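Local coordinates for protein putative mandelate racemase (Bordetella bronchiseptica, PDB 3OZY) that is of unknown function but belongs to the enolase superfamily and probably acts on an acid sugar held near a magnesium ion, at residues Arg186-Arg191 / Val196-Asp201; Arg140-Ser145 / Trp225-Leu230. All blocks are in the same frame, centred on the assembly; numbering follows the deposited sequence.

Interaction 1: residues Arg186-Arg191 / Val196-Asp201; sequences RAMRQR and VEILVD. With MG (magnesium ion), chain C.
Arg-189 reaches from helix 178-192 to the residue just before strand 197-201 and donates through NH1 to the backbone O of Val-196, 2.8 Å away, in a bond that is nearly straight at the hydrogen (170°). The carbonyl oxygen lies in the guanidinium plane, at the group's edge, while one face of the same group rests on Ile-198, whose CD1 stands 3.7 Å from Arg-189 CZ, over the centre. Arginine suits this border between core and surface: its flat face accepts a methyl group and its rim serves polar atoms. The side chain leaves with CG anti to the backbone N (chi1 174°), then bends at chi2 and chi3, which curls the guanidinium back over the isoleucine.

A water extends the grip. It accepts from Arg-189 NH2 at 3.0 Å and from the backbone N of Ile-198 at 2.8 Å, and Glu-197 OE1 lies 2.7 Å from the same water, which thus sits between the arginine and the glutamate. Beyond this first shell, NH1 also bonds to Gly-193 O and NE to Ala-221 O, fixing the rotation of the guanidinium. Deeper in, Met-188 bends at chi3 and brings CE to 4.0 Å from Ile-198 CG2; a flexible thioether and a branched aliphatic fit well in this buried layer.

At the far end of the strand, Asp-201 binds magnesium through OD2 at 2.3 Å, and its OD1 accepts from a water of the metal shell. Lys-173 NZ also bonds to OD2, and the backbone N of Asn-203 to OD1.

The contact packs the helix against the second strand of a right-handed beta-alpha-beta unit of the barrel, formed by strand 169-173, helix 178-192 and strand 197-201, with Met-188 also reaching Leu-172 and, on helix 152-164, Ala-155 and Leu-159.

Interaction 2: residues Arg140-Ser145 / Trp225-Leu230; sequences RAYASS and WFEEPL. With MG (magnesium ion), chain C.
Glu-227 OE1 is gripped by several donors: a salt bridge from Lys-171 NZ, a hydrogen bond from Gln-275 NE2 and a weak one from the indole of its own strand, Trp-225 NE1, 3.1 Å away and bent to 129° at the hydrogen. Its sister oxygen OE2 binds magnesium at 2.2 Å. This is the mouth of the beta-alpha barrel of the enolase superfamily, where acidic residues at strand ends hold the metal; Asp-201 and Glu-254 supply the other two carboxylates. A glutamate extended beyond CG is long enough to meet the ion with one oxygen while the other stays tied to the barrel interior.

Across the barrel interior, Tyr-142 of strand 139-146 meets Trp-225 of strand 225-227. Both side chains leave their strands toward each other, from backbones whose nearest CA atoms, those of Tyr-142 and Trp-225, are still 12.2 Å apart. Two large aromatic side chains bridge the gap. In each, CG sits between the backbone N and the carbonyl carbon, with chi1 of 74° in the tyrosine. The ring planes stand almost perpendicular, at 89°, in an oblique meeting: Tyr-142 CE2 lies 3.9 Å from Trp-225 CZ2. The tyrosine OH comes to the indole's edge, near its plane, and makes its polar bond with Lys-171 NZ. The same lysine thus links Tyr-142 to Glu-227, whose OE1 is 4.2 Å from the hydroxyl, and acts as a second-shell partner of the metal ligand. Leu-199 packs against both aromatic residues from strand 197-201, the neighbour of 225-227.

Glu-228 reaches the metal's surroundings indirectly: its OE1 accepts a hydrogen bond of 2.7 Å from a magnesium-bound water.

Overall arrangement
From the N terminus, the chain passes through the antiparallel sheet of the N-terminal part before entering the barrel at strand 139-146, which supplies the first half of interaction 2. Interaction 1 follows and closes at once, a short loop of four residues joining its two segments, on helix 178-192 and strand 197-201. Strand 225-227 then completes interaction 2, closing a far longer loop that wholly contains interaction 1. One contact fastens a helix to the outside of the barrel wall; the other spans its interior. Probable backbone hydrogen bonds between Val-200 and both Trp-225 and Glu-227 join the neighbouring strands, and the two contacts converge on one magnesium ion with three shared waters.

Interaction 1: residues Arg186-Arg191 / Val196-Asp201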
loop_
_atom_site.group_PDB
_atom_site.type_symbol
_atom_site.label_atom_id
_atom_site.label_comp_id
_atom_site.label_asym_id
_atom_site.label_seq_id
_atom_site.Cartn_x
_atom_site.Cartn_y
_atom_site.Cartn_z
ATOM N N ARG A 186 20.235 -29.537 4.574
ATOM C CA ARG A 186 21.392 -30.370 4.857
ATOM C C ARG A 186 21.641 -31.352 3.707
ATOM O O ARG A 186 22.774 -31.549 3.291
ATOM C CB ARG A 186 21.255 -31.099 6.199
ATOM C CG ARG A 186 21.298 -30.162 7.403
ATOM C CD ARG A 186 21.398 -30.936 8.704
ATOM N NE ARG A 186 20.926 -30.161 9.848
ATOM C CZ ARG A 186 19.710 -30.290 10.376
ATOM N NH1 ARG A 186 18.848 -31.159 9.858
ATOM N NH2 ARG A 186 19.353 -29.551 11.414
ATOM N N ALA A 187 20.575 -31.950 3.179
ATOM C CA ALA A 187 20.722 -32.901 2.079
ATOM C C ALA A 187 21.198 -32.195 0.812
ATOM O O ALA A 187 22.039 -32.708 0.077
ATOM C CB ALA A 187 19.406 -33.626 1.825
ATOM N N MET A 188 20.642 -31.013 0.554
ATOM C CA MET A 188 21.041 -30.216 -0.601
ATOM C C MET A 188 22.527 -29.868 -0.583
ATOM O O MET A 188 23.227 -30.058 -1.570
ATOM C CB MET A 188 20.192 -28.945 -0.696
ATOM C CG MET A 188 18.754 -29.217 -1.133
ATOM S SD MET A 188 17.645 -27.852 -0.727
ATOM C CE MET A 188 18.263 -26.590 -1.827
ATOM N N ARG A 189 23.009 -29.362 0.550
ATOM C CA ARG A 189 24.413 -28.982 0.666
ATOM C C ARG A 189 25.337 -30.187 0.500
ATOM O O ARG A 189 26.362 -30.108 -0.177
ATOM C CB ARG A 189 24.669 -28.283 2.003
ATOM C CG ARG A 189 26.136 -27.988 2.273
ATOM C CD ARG A 189 26.741 -27.078 1.217
ATOM N NE ARG A 189 26.222 -25.718 1.333
ATOM C CZ ARG A 189 26.168 -24.843 0.335
ATOM N NH1 ARG A 189 26.595 -25.172 -0.880
ATOM N NH2 ARG A 189 25.690 -23.624 0.556
ATOM N N GLN A 190 24.967 -31.307 1.109
ATOM C CA GLN A 190 25.780 -32.512 0.990
ATOM C C GLN A 190 25.874 -32.967 -0.464
ATOM O O GLN A 190 26.927 -33.401 -0.928
ATOM C CB GLN A 190 25.205 -33.625 1.859
ATOM C CG GLN A 190 26.054 -34.886 1.868
ATOM C CD GLN A 190 25.560 -35.912 2.868
ATOM O OE1 GLN A 190 24.354 -36.074 3.063
ATOM N NE2 GLN A 190 26.490 -36.613 3.507
ATOM N N ARG A 191 24.766 -32.855 -1.186
ATOM C CA ARG A 191 24.715 -33.316 -2.568
ATOM C C ARG A 191 25.602 -32.490 -3.506
ATOM O O ARG A 191 26.336 -33.044 -4.325
ATOM C CB ARG A 191 23.265 -33.323 -3.072
ATOM C CG ARG A 191 23.098 -33.831 -4.502
ATOM C CD ARG A 191 23.273 -35.346 -4.591
ATOM N NE ARG A 191 22.195 -36.045 -3.906
ATOM C CZ ARG A 191 20.997 -36.264 -4.440
ATOM N NH1 ARG A 191 20.735 -35.846 -5.669
ATOM N NH2 ARG A 191 20.063 -36.893 -3.746
ATOM N N VAL A 196 28.241 -24.344 -4.921
ATOM C CA VAL A 196 26.931 -23.908 -5.386
ATOM C C VAL A 196 26.296 -23.079 -4.283
ATOM O O VAL A 196 26.281 -23.499 -3.132
ATOM C CB VAL A 196 26.039 -25.125 -5.706
ATOM C CG1 VAL A 196 24.614 -24.684 -6.023
ATOM C CG2 VAL A 196 26.645 -25.927 -6.866
ATOM N N GLU A 197 25.786 -21.896 -4.623
ATOM C CA GLU A 197 25.144 -21.058 -3.611
ATOM C C GLU A 197 23.723 -21.526 -3.365
ATOM O O GLU A 197 22.983 -21.808 -4.311
ATOM C CB GLU A 197 25.139 -19.582 -4.008
ATOM C CG GLU A 197 26.531 -18.970 -4.219
ATOM C CD GLU A 197 27.352 -18.822 -2.943
ATOM O OE1 GLU A 197 26.824 -19.008 -1.820
ATOM O OE2 GLU A 197 28.548 -18.477 -3.065
ATOM N N ILE A 198 23.349 -21.627 -2.095
ATOM C CA ILE A 198 21.998 -22.013 -1.729
ATOM C C ILE A 198 21.350 -20.862 -0.981
ATOM O O ILE A 198 21.854 -20.416 0.060
ATOM C CB ILE A 198 21.981 -23.304 -0.868
ATOM C CG1 ILE A 198 22.595 -24.479 -1.641
ATOM C CG2 ILE A 198 20.563 -23.644 -0.442
ATOM C CD1 ILE A 198 22.788 -25.736 -0.804
ATOM N N LEU A 199 20.245 -20.380 -1.537
ATOM C CA LEU A 199 19.465 -19.277 -0.982
ATOM C C LEU A 199 18.207 -19.861 -0.356
ATOM O O LEU A 199 17.736 -20.907 -0.793
ATOM C CB LEU A 199 19.053 -18.329 -2.109
ATOM C CG LEU A 199 20.133 -17.486 -2.798
ATOM C CD1 LEU A 199 21.321 -18.291 -3.318
ATOM C CD2 LEU A 199 19.473 -16.713 -3.929
ATOM N N VAL A 200 17.660 -19.196 0.658
ATOM C CA VAL A 200 16.456 -19.666 1.335
ATOM C C VAL A 200 15.441 -18.523 1.397
ATOM O O VAL A 200 15.835 -17.354 1.539
ATOM C CB VAL A 200 16.810 -20.162 2.755
ATOM C CG1 VAL A 200 15.576 -20.351 3.603
ATOM C CG2 VAL A 200 17.624 -21.460 2.676
ATOM N N ASP A 201 14.152 -18.846 1.273
ATOM C CA ASP A 201 13.094 -17.841 1.213
ATOM C C ASP A 201 11.890 -18.343 2.000
ATOM O O ASP A 201 11.292 -19.366 1.634
ATOM C CB ASP A 201 12.734 -17.607 -0.259
ATOM C CG ASP A 201 11.660 -16.562 -0.462
ATOM O OD1 ASP A 201 11.024 -16.111 0.512
ATOM O OD2 ASP A 201 11.432 -16.215 -1.646
HETATM MG MG MG C . 10.692 -14.192 -2.520
HETATM O O HOH W 1 25.430 -20.764 -0.354
HETATM O O HOH W 2 9.731 -14.079 -0.517
HETATM O O HOH W 3 8.516 -14.995 -3.021
HETATM O O HOH W 4 11.163 -14.771 -4.768
#

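Interaction 2: residues Arg140-Ser145 / Trp225-Leu230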
loop_
_atom_site.group_PDB
_atom_site.type_symbol
_atom_site.label_atom_id
_atom_site.label_comp_id
_atom_site.label_asym_id
_atom_site.label_seq_id
_atom_site.Cartn_x
_atom_site.Cartn_y
_atom_site.Cartn_z
ATOM N N ARG A 140 25.367 -13.593 -13.317
ATOM C CA ARG A 140 25.137 -14.868 -12.641
ATOM C C ARG A 140 23.691 -15.005 -12.167
ATOM O O ARG A 140 23.181 -14.135 -11.444
ATOM C CB ARG A 140 26.084 -15.022 -11.454
ATOM C CG ARG A 140 25.926 -16.356 -10.757
ATOM C CD ARG A 140 26.500 -16.303 -9.368
ATOM N NE ARG A 140 26.772 -17.639 -8.855
ATOM C CZ ARG A 140 27.387 -17.869 -7.708
ATOM N NH1 ARG A 140 27.785 -16.842 -6.966
ATOM N NH2 ARG A 140 27.609 -19.114 -7.304
ATOM N N ALA A 141 23.038 -16.089 -12.582
ATOM C CA ALA A 141 21.631 -16.333 -12.264
ATOM C C ALA A 141 21.466 -17.424 -11.214
ATOM O O ALA A 141 22.364 -18.251 -10.996
ATOM C CB ALA A 141 20.854 -16.715 -13.523
ATOM N N TYR A 142 20.314 -17.432 -10.561
ATOM C CA TYR A 142 19.958 -18.530 -9.688
ATOM C C TYR A 142 18.599 -19.079 -10.068
ATOM O O TYR A 142 17.730 -18.344 -10.539
ATOM C CB TYR A 142 20.000 -18.127 -8.213
ATOM C CG TYR A 142 18.884 -17.237 -7.676
ATOM C CD1 TYR A 142 17.680 -17.783 -7.231
ATOM C CD2 TYR A 142 19.073 -15.861 -7.523
ATOM C CE1 TYR A 142 16.684 -16.982 -6.679
ATOM C CE2 TYR A 142 18.079 -15.052 -6.985
ATOM C CZ TYR A 142 16.889 -15.616 -6.562
ATOM O OH TYR A 142 15.886 -14.834 -6.001
ATOM N N ALA A 143 18.420 -20.376 -9.838
ATOM C CA ALA A 143 17.177 -21.058 -10.171
ATOM C C ALA A 143 16.160 -20.809 -9.068
ATOM O O ALA A 143 16.384 -21.178 -7.912
ATOM C CB ALA A 143 17.431 -22.562 -10.340
ATOM N N SER A 144 15.039 -20.200 -9.439
ATOM C CA SER A 144 14.010 -19.823 -8.488
ATOM C C SER A 144 12.723 -20.598 -8.792
ATOM O O SER A 144 12.133 -20.371 -9.845
ATOM C CB SER A 144 13.760 -18.316 -8.629
ATOM O OG SER A 144 12.811 -17.862 -7.684
ATOM N N SER A 145 12.272 -21.519 -7.931
ATOM C CA SER A 145 12.916 -22.007 -6.712
ATOM C C SER A 145 12.506 -23.468 -6.557
ATOM O O SER A 145 11.660 -23.964 -7.299
ATOM C CB SER A 145 12.390 -21.269 -5.478
ATOM O OG SER A 145 12.806 -19.915 -5.447
ATOM N N TRP A 225 21.734 -16.254 1.387
ATOM C CA TRP A 225 20.811 -15.314 2.005
ATOM C C TRP A 225 19.578 -15.992 2.566
ATOM O O TRP A 225 19.287 -17.142 2.221
ATOM C CB TRP A 225 20.460 -14.139 1.077
ATOM C CG TRP A 225 19.462 -14.337 -0.068
ATOM C CD1 TRP A 225 18.273 -15.037 -0.068
ATOM C CD2 TRP A 225 19.546 -13.686 -1.336
ATOM N NE1 TRP A 225 17.643 -14.886 -1.298
ATOM C CE2 TRP A 225 18.407 -14.056 -2.086
ATOM C CE3 TRP A 225 20.492 -12.835 -1.918
ATOM C CZ2 TRP A 225 18.196 -13.600 -3.395
ATOM C CZ3 TRP A 225 20.283 -12.383 -3.210
ATOM C CH2 TRP A 225 19.147 -12.766 -3.936
ATOM N N PHE A 226 18.896 -15.259 3.449
ATOM C CA PHE A 226 17.654 -15.643 4.124
ATOM C C PHE A 226 16.655 -14.561 3.713
ATOM O O PHE A 226 16.718 -13.422 4.203
ATOM C CB PHE A 226 17.904 -15.583 5.639
ATOM C CG PHE A 226 16.847 -16.230 6.504
ATOM C CD1 PHE A 226 15.769 -16.909 5.974
ATOM C CD2 PHE A 226 16.991 -16.178 7.885
ATOM C CE1 PHE A 226 14.845 -17.530 6.819
ATOM C CE2 PHE A 226 16.086 -16.781 8.727
ATOM C CZ PHE A 226 15.004 -17.455 8.201
ATOM N N GLU A 227 15.753 -14.902 2.796
ATOM C CA GLU A 227 14.833 -13.949 2.173
ATOM C C GLU A 227 13.457 -13.982 2.840
ATOM O O GLU A 227 12.951 -15.059 3.177
ATOM C CB GLU A 227 14.725 -14.275 0.684
ATOM C CG GLU A 227 13.618 -13.560 -0.047
ATOM C CD GLU A 227 13.707 -13.753 -1.540
ATOM O OE1 GLU A 227 14.727 -14.293 -2.020
ATOM O OE2 GLU A 227 12.757 -13.356 -2.246
ATOM N N GLU A 228 12.862 -12.799 3.021
ATOM C CA GLU A 228 11.594 -12.645 3.743
ATOM C C GLU A 228 11.503 -13.588 4.944
ATOM O O GLU A 228 10.554 -14.360 5.088
ATOM C CB GLU A 228 10.380 -12.804 2.816
ATOM C CG GLU A 228 10.209 -11.641 1.837
ATOM C CD GLU A 228 8.799 -11.567 1.290
ATOM O OE1 GLU A 228 8.170 -12.638 1.115
ATOM O OE2 GLU A 228 8.304 -10.447 1.044
ATOM N N PRO A 229 12.489 -13.516 5.843
ATOM C CA PRO A 229 12.438 -14.419 6.999
ATOM C C PRO A 229 11.235 -14.128 7.894
ATOM O O PRO A 229 10.704 -15.050 8.525
ATOM C CB PRO A 229 13.733 -14.093 7.744
ATOM C CG PRO A 229 14.043 -12.658 7.354
ATOM C CD PRO A 229 13.639 -12.595 5.900
ATOM N N LEU A 230 10.808 -12.862 7.935
ATOM C CA LEU A 230 9.735 -12.397 8.812
ATOM C C LEU A 230 8.746 -11.573 8.015
ATOM O O LEU A 230 9.005 -11.198 6.873
ATOM C CB LEU A 230 10.303 -11.488 9.912
ATOM C CG LEU A 230 11.449 -12.064 10.745
ATOM C CD1 LEU A 230 12.097 -10.967 11.577
ATOM C CD2 LEU A 230 10.958 -13.190 11.644
HETATM MG MG MG C . 10.692 -14.192 -2.520
HETATM O O HOH W 2 9.731 -14.079 -0.517
HETATM O O HOH W 3 8.516 -14.995 -3.021
HETATM O O HOH W 4 11.163 -14.771 -4.768
#